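RNA-dependent RNA Polymerase (Bombyx mori cytoplasmic polyhedrosis virus, PDB 6TZ0) catalyses RNA-templated RNA synthesis, probably making plus strands by fully conservative transcription and the complementary minus strands during genome replication. Local coordinates at residues G524-D528 against G1064-S1068; G730-G734 against S1043-Y1047; D765-R770 against R1146-L1151; P774-K778 against D860-F864. One frame throughout, in Å; residues are numbered along the deposited sequence.

Contact 1 (G524-D528 against G1064-S1068); sequences GNAFD and GLDRS
Leu1065 lays its CD1 methyl over one face of the Phe527 ring. This is a CH-pi contact, with Leu1065 CD1 4.0 Å from the Phe527 ring centroid and 30° off the normal. The nearest ring atom is Phe527 CE2, 3.6 Å from Leu1065 CD1. Leu1065 takes chi1 p and chi2 t, and its CB points toward 524-528. Leu1065 CD2 reaches Ala526 CB at 3.9 Å, and Leu1065 CD1 lies 3.4 Å from Asn525 ND2. The closest CA pair, Ala526 and Leu1065, is 8.0 Å apart, so side chains bridge the gap. Phe527 has chi1 m. Phe527 CZ comes 3.9 Å from Asp1066 C. Arg1067, with chi1 p, chi2 t and chi3 p, folds back until Arg1067 NH2 is 3.3 Å from Phe527 CD1. Phe527 CE1 lies over a face of that guanidinium. Both segments are loops, the second extended at Leu1065 and Asp1066. Residues Asn525 to Asp528 form a type I beta turn, with a weak bond from Asp528 N to Asn525 O (3.4 Å). Asp528 OD2 accepts from Gly524 N (3.1 Å). Asp1066 OD2 accepts from Ser1068 N (2.8 Å) and Ser1068 OG (2.7 Å). The contact joins the catalytic polymerase region to the C-terminal region, away from the annotated sites. Its local motifs are a type I beta turn at 525-528 and an Asx turn at Asp1066.

Contact 2 (G730-G734 against S1043-Y1047); sequences GTFWG and SNLAY
Backbone pairing is slight here. Phe732 N donates a weak hydrogen bond to Leu1045 O (3.3 Å, N-H...O angle 150°). The two segments come closest at Thr731 and Leu1045, whose CA atoms are 4.1 Å apart. Residues 731-734 are extended, with a weakly bonded strand at about 732-733; Gly730, with phi 74° and psi 22°, turns the chain just before them. Segment 1043-1047 is irregular loop.

Van der Waals packing surrounds the bond. Thr731, chi1 m, places CG2 3.2 Å from Asn1044 O. Thr731 OG1 lies 3.7 Å from Leu1045 CA. Gly730 O is 3.9 Å from Leu1045 CB, and Phe732 O is 3.8 Å from Ala1046 CA.

The aromatic part is at Trp733 and Tyr1047, both chi1 m. The tyrosine ring and the five-membered indole ring meet obliquely, centroids 5.7 Å apart and planes at 44°. Tyr1047 OH approaches Trp733 CB at 3.9 Å, and Gly734 O lies at the tyrosine ring edge, 3.6 Å from Tyr1047 CE2.

Polar groups also bind outside the pair. Tyr1047 OH hydrogen-bonds Ala329 O on helix 325-339, and Ser1043 OG bonds Thr268 O. Trp733 packs on the same helix.

This is a buried join between a C-terminal-region loop and strand 732-733, an edge strand of the small antiparallel sheet 720-722, 725-727, 732-733.

Contact 3 (D765-R770 against R1146-L1151); sequences DDLLFR and RQLFFL
This buried contact of mixed character joins the end of helix 754-766 to a C-terminal-region loop. Leu767 is the first residue to leave helical geometry. Segment 1146-1151 has no regular helix or strand. The nearest CA pairs are Asp765-Gln1147 at 5.1 Å, Asp766-Arg1146 at 5.5 Å and Phe769-Phe1149 at 7.1 Å. Phe769, chi1 m, points toward the loop. Phe1149 CB sits over one face of the Phe769 ring, in a CH-pi contact 3.7 Å from the centroid and 22° off the normal. The Phe769 and Phe1149 rings are oblique, planes at 65° and centroids 5.7 Å apart. Phe769 CD2 meets the edge of the Phe1150 ring at Phe1150 CD2 (3.5 Å). At the Phe769 edge, Phe769 CZ touches Leu1151 CD2 at 3.9 Å. Leu768 CD1 packs on Gln1147 CG at 3.7 Å; Gln1147, chi1 and chi2 t, hydrogen-bonds Met863 O and Thr865 O through NE2. Arg1146 takes chi1 and chi2 m and chi3 t. Arg1146 CG is 3.2 Å from Asp766 OD1, but that oxygen is well out of the guanidinium plane and 4.5 Å from Arg1146 NE, beyond a salt bridge. Arg770 (chi1 p, chi2 t, chi3 p) brings NH2 within 3.8 Å of Arg1146 NH2, a like-charge approach. Asp765 forms a salt bridge with Arg867. An aromatic cluster round Phe769, beside a charged end, packs a post-helix turn against a C-terminal-region loop.

Contact 4 (P774-K778 against D860-F864); sequences PEGLK and DESMF
Lys778 NZ donates to Asp860 OD1 at 3.2 Å, a hydrogen-bonded salt bridge. A long salt bridge from Lys778 NZ to Glu775 OE2 (4.0 Å) completes a three-residue network. The lysine therefore lies between two acids whose oxygens, Glu775 OE2 and Asp860 OD2, are 3.8 Å apart. Lys778 starts with chi1 and chi2 t, then bends with chi3 and chi4 p. Lys778 CE passes 3.4 Å from Glu861 O, and the lysine makes a cation-pi contact with Tyr848. Next to the charged group, Met863 points toward the helix with chi1 to chi3 m. Met863 SD meets Lys778 CB at 3.7 Å, Met863 CG meets Pro774 CB at 3.7 Å, and Met863 CE meets Leu777 CD2 at 3.8 Å. Pro774 and Met863 have the closest CA atoms, 7.1 Å apart. Residues 774-778 are helical, with Lys778 N bonded to Pro774 O (2.9 Å); 860-864 is loop. The contact sets helix 774-786 against the loop leading to strand 867-868. Leu777 and Met863 pack on Ile764 of helix 754-766.

From the N terminus, residues 524-528 begin the longest loop, closed 536 residues on by 1064-1068 in contact 1. Contact 2, from 730-734 to 1043-1047, nests inside it. Contact 3 starts at 765-770 but ends at 1146-1151, so it crosses both. Contact 4, 774-778 with 860-864, nests within all three. Contact 3 touches each of the others. Ala526 N meets Phe1149 O, probably as a hydrogen bond; Phe732 packs on Phe1149; and Gln1147 NE2 probably bonds Met863 O. The loop 1146-1151 thus gathers the catalytic-region turn, strand 732-733, the end of helix 754-766 and the 860-864 loop.

Contact 1 (G524-D528 against G1064-S1068)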
loop_
_atom_site.group_PDB
_atom_site.type_symbol
_atom_site.label_atom_id
_atom_site.label_comp_id
_atom_site.label_asym_id
_atom_site.label_seq_id
_atom_site.Cartn_x
_atom_site.Cartn_y
_atom_site.Cartn_z
ATOM N N GLY A 524 -10.542 10.541 13.374
ATOM C CA GLY A 524 -9.905 10.339 14.655
ATOM C C GLY A 524 -10.766 10.630 15.858
ATOM O O GLY A 524 -10.274 10.535 16.986
ATOM N N ASN A 525 -12.034 10.979 15.661
ATOM C CA ASN A 525 -12.936 11.247 16.771
ATOM C C ASN A 525 -14.186 10.389 16.651
ATOM O O ASN A 525 -14.208 9.424 15.883
ATOM C CB ASN A 525 -13.272 12.739 16.861
ATOM C CG ASN A 525 -13.791 13.318 15.561
ATOM O OD1 ASN A 525 -14.003 12.607 14.582
ATOM N ND2 ASN A 525 -13.973 14.628 15.540
ATOM N N ALA A 526 -15.221 10.708 17.418
ATOM C CA ALA A 526 -16.428 9.893 17.445
ATOM C C ALA A 526 -17.324 10.053 16.219
ATOM O O ALA A 526 -18.388 9.430 16.184
ATOM C CB ALA A 526 -17.236 10.198 18.706
ATOM N N PHE A 527 -16.947 10.851 15.214
ATOM C CA PHE A 527 -17.735 10.873 13.987
ATOM C C PHE A 527 -17.558 9.610 13.162
ATOM O O PHE A 527 -18.390 9.336 12.293
ATOM C CB PHE A 527 -17.383 12.061 13.091
ATOM C CG PHE A 527 -17.826 13.392 13.616
ATOM C CD1 PHE A 527 -19.170 13.693 13.719
ATOM C CD2 PHE A 527 -16.896 14.383 13.897
ATOM C CE1 PHE A 527 -19.582 14.927 14.175
ATOM C CE2 PHE A 527 -17.300 15.628 14.339
ATOM C CZ PHE A 527 -18.644 15.899 14.483
ATOM N N ASP A 528 -16.488 8.853 13.401
ATOM C CA ASP A 528 -16.212 7.666 12.604
ATOM C C ASP A 528 -17.170 6.537 12.933
ATOM O O ASP A 528 -17.458 5.699 12.074
ATOM C CB ASP A 528 -14.781 7.207 12.848
ATOM C CG ASP A 528 -13.761 8.229 12.414
ATOM O OD1 ASP A 528 -14.040 8.990 11.468
ATOM O OD2 ASP A 528 -12.677 8.279 13.032
ATOM N N GLY A 1064 -21.312 17.102 23.762
ATOM C CA GLY A 1064 -20.729 16.332 22.689
ATOM C C GLY A 1064 -20.278 17.175 21.519
ATOM O O GLY A 1064 -20.401 18.394 21.506
ATOM N N LEU A 1065 -19.760 16.488 20.514
ATOM C CA LEU A 1065 -19.187 17.138 19.348
ATOM C C LEU A 1065 -20.223 17.242 18.237
ATOM O O LEU A 1065 -21.058 16.352 18.062
ATOM C CB LEU A 1065 -17.948 16.368 18.883
ATOM C CG LEU A 1065 -17.977 15.050 18.095
ATOM C CD1 LEU A 1065 -16.568 14.698 17.715
ATOM C CD2 LEU A 1065 -18.615 13.879 18.828
ATOM N N ASP A 1066 -20.182 18.351 17.500
ATOM C CA ASP A 1066 -21.153 18.610 16.447
ATOM C C ASP A 1066 -20.462 19.261 15.260
ATOM O O ASP A 1066 -19.567 20.090 15.436
ATOM C CB ASP A 1066 -22.286 19.512 16.942
ATOM C CG ASP A 1066 -23.425 19.611 15.948
ATOM O OD1 ASP A 1066 -24.207 18.645 15.849
ATOM O OD2 ASP A 1066 -23.537 20.643 15.257
ATOM N N ARG A 1067 -20.894 18.891 14.052
ATOM C CA ARG A 1067 -20.308 19.412 12.823
ATOM C C ARG A 1067 -20.954 20.701 12.342
ATOM O O ARG A 1067 -20.352 21.411 11.532
ATOM C CB ARG A 1067 -20.392 18.369 11.702
ATOM C CG ARG A 1067 -21.809 17.997 11.290
ATOM C CD ARG A 1067 -21.808 17.077 10.075
ATOM N NE ARG A 1067 -21.133 15.806 10.331
ATOM C CZ ARG A 1067 -21.736 14.714 10.787
ATOM N NH1 ARG A 1067 -23.038 14.724 11.037
ATOM N NH2 ARG A 1067 -21.034 13.607 10.988
ATOM N N SER A 1068 -22.155 21.018 12.816
ATOM C CA SER A 1068 -22.870 22.209 12.386
ATOM C C SER A 1068 -22.922 23.295 13.450
ATOM O O SER A 1068 -23.405 24.395 13.164
ATOM C CB SER A 1068 -24.301 21.843 11.974
ATOM O OG SER A 1068 -25.041 21.370 13.088
#

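Contact 2 (G730-G734 against S1043-Y1047)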
loop_
_atom_site.group_PDB
_atom_site.type_symbol
_atom_site.label_atom_id
_atom_site.label_comp_id
_atom_site.label_asym_id
_atom_site.label_seq_id
_atom_site.Cartn_x
_atom_site.Cartn_y
_atom_site.Cartn_z
ATOM N N GLY A 730 -24.623 1.012 21.434
ATOM C CA GLY A 730 -24.414 2.435 21.612
ATOM C C GLY A 730 -23.188 2.788 22.416
ATOM O O GLY A 730 -23.098 3.897 22.941
ATOM N N THR A 731 -22.222 1.879 22.496
ATOM C CA THR A 731 -21.075 1.998 23.384
ATOM C C THR A 731 -19.819 1.527 22.668
ATOM O O THR A 731 -19.803 0.434 22.097
ATOM C CB THR A 731 -21.318 1.185 24.662
ATOM O OG1 THR A 731 -22.273 1.851 25.498
ATOM C CG2 THR A 731 -20.045 0.899 25.409
ATOM N N PHE A 732 -18.775 2.350 22.704
ATOM C CA PHE A 732 -17.504 2.060 22.052
ATOM C C PHE A 732 -16.585 1.295 22.996
ATOM O O PHE A 732 -16.168 1.830 24.026
ATOM C CB PHE A 732 -16.858 3.369 21.600
ATOM C CG PHE A 732 -15.472 3.216 21.065
ATOM C CD1 PHE A 732 -15.242 2.527 19.889
ATOM C CD2 PHE A 732 -14.402 3.816 21.709
ATOM C CE1 PHE A 732 -13.971 2.400 19.390
ATOM C CE2 PHE A 732 -13.127 3.692 21.210
ATOM C CZ PHE A 732 -12.916 2.985 20.050
ATOM N N TRP A 733 -16.270 0.043 22.649
ATOM C CA TRP A 733 -15.271 -0.743 23.374
ATOM C C TRP A 733 -13.947 -0.575 22.634
ATOM O O TRP A 733 -13.726 -1.190 21.592
ATOM C CB TRP A 733 -15.640 -2.222 23.479
ATOM C CG TRP A 733 -16.881 -2.566 24.269
ATOM C CD1 TRP A 733 -17.766 -1.706 24.835
ATOM C CD2 TRP A 733 -17.326 -3.884 24.624
ATOM N NE1 TRP A 733 -18.757 -2.399 25.479
ATOM C CE2 TRP A 733 -18.504 -3.739 25.374
ATOM C CE3 TRP A 733 -16.850 -5.172 24.363
ATOM C CZ2 TRP A 733 -19.212 -4.831 25.864
ATOM C CZ3 TRP A 733 -17.551 -6.251 24.856
ATOM C CH2 TRP A 733 -18.717 -6.075 25.594
ATOM N N GLY A 734 -13.068 0.262 23.168
ATOM C CA GLY A 734 -11.792 0.481 22.529
ATOM C C GLY A 734 -10.807 -0.646 22.772
ATOM O O GLY A 734 -10.922 -1.423 23.717
ATOM N N SER A 1043 -24.307 1.998 31.769
ATOM C CA SER A 1043 -23.539 1.397 30.674
ATOM C C SER A 1043 -22.685 2.404 29.918
ATOM O O SER A 1043 -23.082 2.839 28.834
ATOM C CB SER A 1043 -24.441 0.648 29.690
ATOM O OG SER A 1043 -24.965 -0.526 30.274
ATOM N N ASN A 1044 -21.596 2.853 30.548
ATOM C CA ASN A 1044 -20.713 3.884 30.010
ATOM C C ASN A 1044 -20.252 3.604 28.584
ATOM O O ASN A 1044 -20.002 2.462 28.207
ATOM C CB ASN A 1044 -19.492 4.046 30.914
ATOM C CG ASN A 1044 -18.739 2.755 31.147
ATOM O OD1 ASN A 1044 -19.171 1.686 30.753
ATOM N ND2 ASN A 1044 -17.565 2.863 31.748
ATOM N N LEU A 1045 -20.175 4.658 27.784
ATOM C CA LEU A 1045 -19.885 4.522 26.368
ATOM C C LEU A 1045 -18.401 4.629 26.045
ATOM O O LEU A 1045 -18.043 4.763 24.872
ATOM C CB LEU A 1045 -20.723 5.532 25.581
ATOM C CG LEU A 1045 -20.828 6.996 25.998
ATOM C CD1 LEU A 1045 -19.746 7.831 25.404
ATOM C CD2 LEU A 1045 -22.173 7.530 25.576
ATOM N N ALA A 1046 -17.541 4.550 27.058
ATOM C CA ALA A 1046 -16.110 4.335 26.898
ATOM C C ALA A 1046 -15.596 3.731 28.194
ATOM O O ALA A 1046 -16.263 3.798 29.229
ATOM C CB ALA A 1046 -15.361 5.624 26.561
ATOM N N TYR A 1047 -14.402 3.132 28.137
ATOM C CA TYR A 1047 -13.849 2.533 29.348
ATOM C C TYR A 1047 -13.412 3.573 30.368
ATOM O O TYR A 1047 -13.325 3.247 31.555
ATOM C CB TYR A 1047 -12.672 1.606 29.039
ATOM C CG TYR A 1047 -13.044 0.280 28.434
ATOM C CD1 TYR A 1047 -13.691 -0.680 29.188
ATOM C CD2 TYR A 1047 -12.696 -0.034 27.131
ATOM C CE1 TYR A 1047 -14.027 -1.891 28.651
ATOM C CE2 TYR A 1047 -13.027 -1.247 26.585
ATOM C CZ TYR A 1047 -13.691 -2.172 27.350
ATOM O OH TYR A 1047 -14.019 -3.393 26.816
#

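Contact 3 (D765-R770 against R1146-L1151)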
loop_
_atom_site.group_PDB
_atom_site.type_symbol
_atom_site.label_atom_id
_atom_site.label_comp_id
_atom_site.label_asym_id
_atom_site.label_seq_id
_atom_site.Cartn_x
_atom_site.Cartn_y
_atom_site.Cartn_z
ATOM N N ASP A 765 -2.124 9.904 23.628
ATOM C CA ASP A 765 -3.419 10.429 23.215
ATOM C C ASP A 765 -4.233 9.399 22.440
ATOM O O ASP A 765 -5.467 9.444 22.471
ATOM C CB ASP A 765 -3.229 11.690 22.382
ATOM C CG ASP A 765 -2.696 12.846 23.196
ATOM O OD1 ASP A 765 -2.948 12.877 24.417
ATOM O OD2 ASP A 765 -2.024 13.725 22.617
ATOM N N ASP A 766 -3.575 8.468 21.747
ATOM C CA ASP A 766 -4.311 7.382 21.109
ATOM C C ASP A 766 -4.849 6.378 22.117
ATOM O O ASP A 766 -5.869 5.740 21.849
ATOM C CB ASP A 766 -3.437 6.644 20.098
ATOM C CG ASP A 766 -3.076 7.484 18.907
ATOM O OD1 ASP A 766 -3.827 8.423 18.592
ATOM O OD2 ASP A 766 -2.042 7.198 18.270
ATOM N N LEU A 767 -4.188 6.215 23.261
ATOM C CA LEU A 767 -4.655 5.317 24.311
ATOM C C LEU A 767 -5.602 5.971 25.303
ATOM O O LEU A 767 -5.621 5.562 26.461
ATOM C CB LEU A 767 -3.476 4.748 25.100
ATOM C CG LEU A 767 -2.571 3.642 24.588
ATOM C CD1 LEU A 767 -1.408 3.524 25.536
ATOM C CD2 LEU A 767 -3.352 2.354 24.563
ATOM N N LEU A 768 -6.369 6.983 24.908
ATOM C CA LEU A 768 -6.956 7.849 25.925
ATOM C C LEU A 768 -8.390 7.444 26.255
ATOM O O LEU A 768 -8.766 7.390 27.430
ATOM C CB LEU A 768 -6.880 9.304 25.473
ATOM C CG LEU A 768 -6.791 10.348 26.587
ATOM C CD1 LEU A 768 -6.077 11.548 26.035
ATOM C CD2 LEU A 768 -8.116 10.770 27.148
ATOM N N PHE A 769 -9.225 7.199 25.241
ATOM C CA PHE A 769 -10.580 6.737 25.522
ATOM C C PHE A 769 -10.714 5.225 25.498
ATOM O O PHE A 769 -11.764 4.707 25.877
ATOM C CB PHE A 769 -11.637 7.315 24.567
ATOM C CG PHE A 769 -12.063 8.725 24.877
ATOM C CD1 PHE A 769 -11.261 9.587 25.595
ATOM C CD2 PHE A 769 -13.367 9.106 24.622
ATOM C CE1 PHE A 769 -11.683 10.846 25.903
ATOM C CE2 PHE A 769 -13.806 10.369 24.941
ATOM C CZ PHE A 769 -12.960 11.240 25.590
ATOM N N ARG A 770 -9.694 4.503 25.054
ATOM C CA ARG A 770 -9.739 3.049 25.047
ATOM C C ARG A 770 -9.145 2.449 26.314
ATOM O O ARG A 770 -8.891 1.245 26.371
ATOM C CB ARG A 770 -9.043 2.522 23.795
ATOM C CG ARG A 770 -7.621 2.961 23.629
ATOM C CD ARG A 770 -7.095 2.502 22.290
ATOM N NE ARG A 770 -7.711 3.191 21.161
ATOM C CZ ARG A 770 -7.494 2.868 19.891
ATOM N NH1 ARG A 770 -6.684 1.867 19.590
ATOM N NH2 ARG A 770 -8.080 3.545 18.918
ATOM N N ARG A 1146 -8.064 12.317 18.713
ATOM C CA ARG A 1146 -8.049 11.147 19.585
ATOM C C ARG A 1146 -8.102 11.534 21.052
ATOM O O ARG A 1146 -8.524 10.729 21.885
ATOM C CB ARG A 1146 -6.803 10.301 19.328
ATOM C CG ARG A 1146 -6.766 9.655 17.972
ATOM C CD ARG A 1146 -7.775 8.536 17.909
ATOM N NE ARG A 1146 -7.786 7.870 16.614
ATOM C CZ ARG A 1146 -8.648 6.920 16.282
ATOM N NH1 ARG A 1146 -8.593 6.366 15.081
ATOM N NH2 ARG A 1146 -9.565 6.524 17.152
ATOM N N GLN A 1147 -7.677 12.749 21.377
ATOM C CA GLN A 1147 -7.695 13.231 22.748
ATOM C C GLN A 1147 -9.097 13.685 23.142
ATOM O O GLN A 1147 -9.589 13.347 24.222
ATOM C CB GLN A 1147 -6.678 14.367 22.885
ATOM C CG GLN A 1147 -6.407 14.829 24.292
ATOM C CD GLN A 1147 -5.366 15.923 24.344
ATOM O OE1 GLN A 1147 -4.930 16.426 23.311
ATOM N NE2 GLN A 1147 -4.944 16.280 25.546
ATOM N N LEU A 1148 -9.739 14.468 22.279
ATOM C CA LEU A 1148 -11.111 14.939 22.479
ATOM C C LEU A 1148 -12.056 14.103 21.617
ATOM O O LEU A 1148 -12.642 14.577 20.646
ATOM C CB LEU A 1148 -11.213 16.428 22.134
ATOM C CG LEU A 1148 -10.848 17.596 23.066
ATOM C CD1 LEU A 1148 -11.809 17.787 24.184
ATOM C CD2 LEU A 1148 -9.491 17.422 23.676
ATOM N N PHE A 1149 -12.197 12.833 21.992
ATOM C CA PHE A 1149 -12.841 11.852 21.119
ATOM C C PHE A 1149 -14.362 12.001 21.123
ATOM O O PHE A 1149 -14.968 12.249 20.078
ATOM C CB PHE A 1149 -12.408 10.451 21.553
ATOM C CG PHE A 1149 -12.912 9.332 20.691
ATOM C CD1 PHE A 1149 -12.292 9.028 19.492
ATOM C CD2 PHE A 1149 -13.966 8.545 21.109
ATOM C CE1 PHE A 1149 -12.745 7.986 18.707
ATOM C CE2 PHE A 1149 -14.419 7.505 20.332
ATOM C CZ PHE A 1149 -13.809 7.224 19.128
ATOM N N PHE A 1150 -14.997 11.855 22.286
ATOM C CA PHE A 1150 -16.420 12.146 22.431
ATOM C C PHE A 1150 -16.713 13.592 22.796
ATOM O O PHE A 1150 -17.877 13.997 22.752
ATOM C CB PHE A 1150 -17.076 11.260 23.496
ATOM C CG PHE A 1150 -17.409 9.881 23.027
ATOM C CD1 PHE A 1150 -18.473 9.672 22.171
ATOM C CD2 PHE A 1150 -16.704 8.790 23.492
ATOM C CE1 PHE A 1150 -18.796 8.401 21.751
ATOM C CE2 PHE A 1150 -17.025 7.518 23.080
ATOM C CZ PHE A 1150 -18.075 7.323 22.209
ATOM N N LEU A 1151 -15.706 14.373 23.153
ATOM C CA LEU A 1151 -15.919 15.709 23.677
ATOM C C LEU A 1151 -15.863 16.746 22.558
ATOM O O LEU A 1151 -15.382 16.485 21.456
ATOM C CB LEU A 1151 -14.888 16.018 24.754
ATOM C CG LEU A 1151 -15.124 15.685 26.223
ATOM C CD1 LEU A 1151 -16.271 16.524 26.696
ATOM C CD2 LEU A 1151 -15.398 14.214 26.476
#

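Contact 4 (P774-K778 against D860-F864)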
loop_
_atom_site.group_PDB
_atom_site.type_symbol
_atom_site.label_atom_id
_atom_site.label_comp_id
_atom_site.label_asym_id
_atom_site.label_seq_id
_atom_site.Cartn_x
_atom_site.Cartn_y
_atom_site.Cartn_z
ATOM N N PRO A 774 -6.808 6.549 33.153
ATOM C CA PRO A 774 -5.823 7.384 32.443
ATOM C C PRO A 774 -4.757 8.008 33.331
ATOM O O PRO A 774 -3.721 8.442 32.807
ATOM C CB PRO A 774 -6.693 8.467 31.793
ATOM C CG PRO A 774 -8.051 7.880 31.731
ATOM C CD PRO A 774 -8.179 7.043 32.954
ATOM N N GLU A 775 -4.966 8.068 34.647
ATOM C CA GLU A 775 -4.000 8.717 35.530
ATOM C C GLU A 775 -2.741 7.869 35.706
ATOM O O GLU A 775 -1.619 8.399 35.711
ATOM C CB GLU A 775 -4.662 9.008 36.877
ATOM C CG GLU A 775 -3.767 9.707 37.880
ATOM C CD GLU A 775 -3.396 11.117 37.466
ATOM O OE1 GLU A 775 -4.194 11.769 36.757
ATOM O OE2 GLU A 775 -2.297 11.572 37.844
ATOM N N GLY A 776 -2.906 6.551 35.843
ATOM C CA GLY A 776 -1.755 5.666 35.868
ATOM C C GLY A 776 -1.012 5.641 34.551
ATOM O O GLY A 776 0.209 5.477 34.522
ATOM N N LEU A 777 -1.730 5.845 33.453
ATOM C CA LEU A 777 -1.094 6.000 32.154
ATOM C C LEU A 777 -0.309 7.306 32.071
ATOM O O LEU A 777 0.741 7.364 31.418
ATOM C CB LEU A 777 -2.171 5.893 31.078
ATOM C CG LEU A 777 -1.896 5.953 29.587
ATOM C CD1 LEU A 777 -2.769 4.947 28.904
ATOM C CD2 LEU A 777 -2.305 7.309 29.122
ATOM N N LYS A 778 -0.778 8.354 32.760
ATOM C CA LYS A 778 0.004 9.587 32.833
ATOM C C LYS A 778 1.284 9.379 33.634
ATOM O O LYS A 778 2.351 9.889 33.264
ATOM C CB LYS A 778 -0.825 10.724 33.435
ATOM C CG LYS A 778 -0.120 12.078 33.365
ATOM C CD LYS A 778 -1.057 13.244 33.641
ATOM C CE LYS A 778 -1.288 13.490 35.117
ATOM N NZ LYS A 778 -0.102 14.143 35.723
ATOM N N ASP A 860 -3.119 19.642 38.911
ATOM C CA ASP A 860 -2.727 18.356 38.340
ATOM C C ASP A 860 -3.313 18.282 36.941
ATOM O O ASP A 860 -4.508 18.037 36.773
ATOM C CB ASP A 860 -3.229 17.214 39.219
ATOM C CG ASP A 860 -2.618 15.870 38.856
ATOM O OD1 ASP A 860 -1.790 15.796 37.926
ATOM O OD2 ASP A 860 -2.981 14.876 39.514
ATOM N N GLU A 861 -2.469 18.505 35.936
ATOM C CA GLU A 861 -2.950 18.696 34.576
ATOM C C GLU A 861 -3.472 17.386 34.011
ATOM O O GLU A 861 -2.774 16.370 34.012
ATOM C CB GLU A 861 -1.844 19.258 33.693
ATOM C CG GLU A 861 -1.398 20.640 34.102
ATOM C CD GLU A 861 -0.352 21.215 33.179
ATOM O OE1 GLU A 861 0.092 20.497 32.263
ATOM O OE2 GLU A 861 0.032 22.385 33.372
ATOM N N SER A 862 -4.711 17.414 33.543
ATOM C CA SER A 862 -5.433 16.209 33.199
ATOM C C SER A 862 -5.008 15.715 31.823
ATOM O O SER A 862 -4.131 16.279 31.169
ATOM C CB SER A 862 -6.936 16.468 33.266
ATOM O OG SER A 862 -7.673 15.298 32.982
ATOM N N MET A 863 -5.657 14.660 31.359
ATOM C CA MET A 863 -5.325 14.072 30.072
ATOM C C MET A 863 -5.913 14.840 28.901
ATOM O O MET A 863 -5.713 14.434 27.753
ATOM C CB MET A 863 -5.802 12.624 30.034
ATOM C CG MET A 863 -5.189 11.793 31.131
ATOM S SD MET A 863 -3.400 11.878 31.072
ATOM C CE MET A 863 -3.109 10.995 29.562
ATOM N N PHE A 864 -6.625 15.934 29.160
ATOM C CA PHE A 864 -7.242 16.736 28.118
ATOM C C PHE A 864 -6.637 18.127 28.038
ATOM O O PHE A 864 -7.271 19.040 27.506
ATOM C CB PHE A 864 -8.741 16.849 28.355
ATOM C CG PHE A 864 -9.429 15.539 28.453
ATOM C CD1 PHE A 864 -9.660 14.781 27.330
ATOM C CD2 PHE A 864 -9.861 15.071 29.673
ATOM C CE1 PHE A 864 -10.306 13.587 27.427
ATOM C CE2 PHE A 864 -10.515 13.873 29.777
ATOM C CZ PHE A 864 -10.732 13.124 28.650
#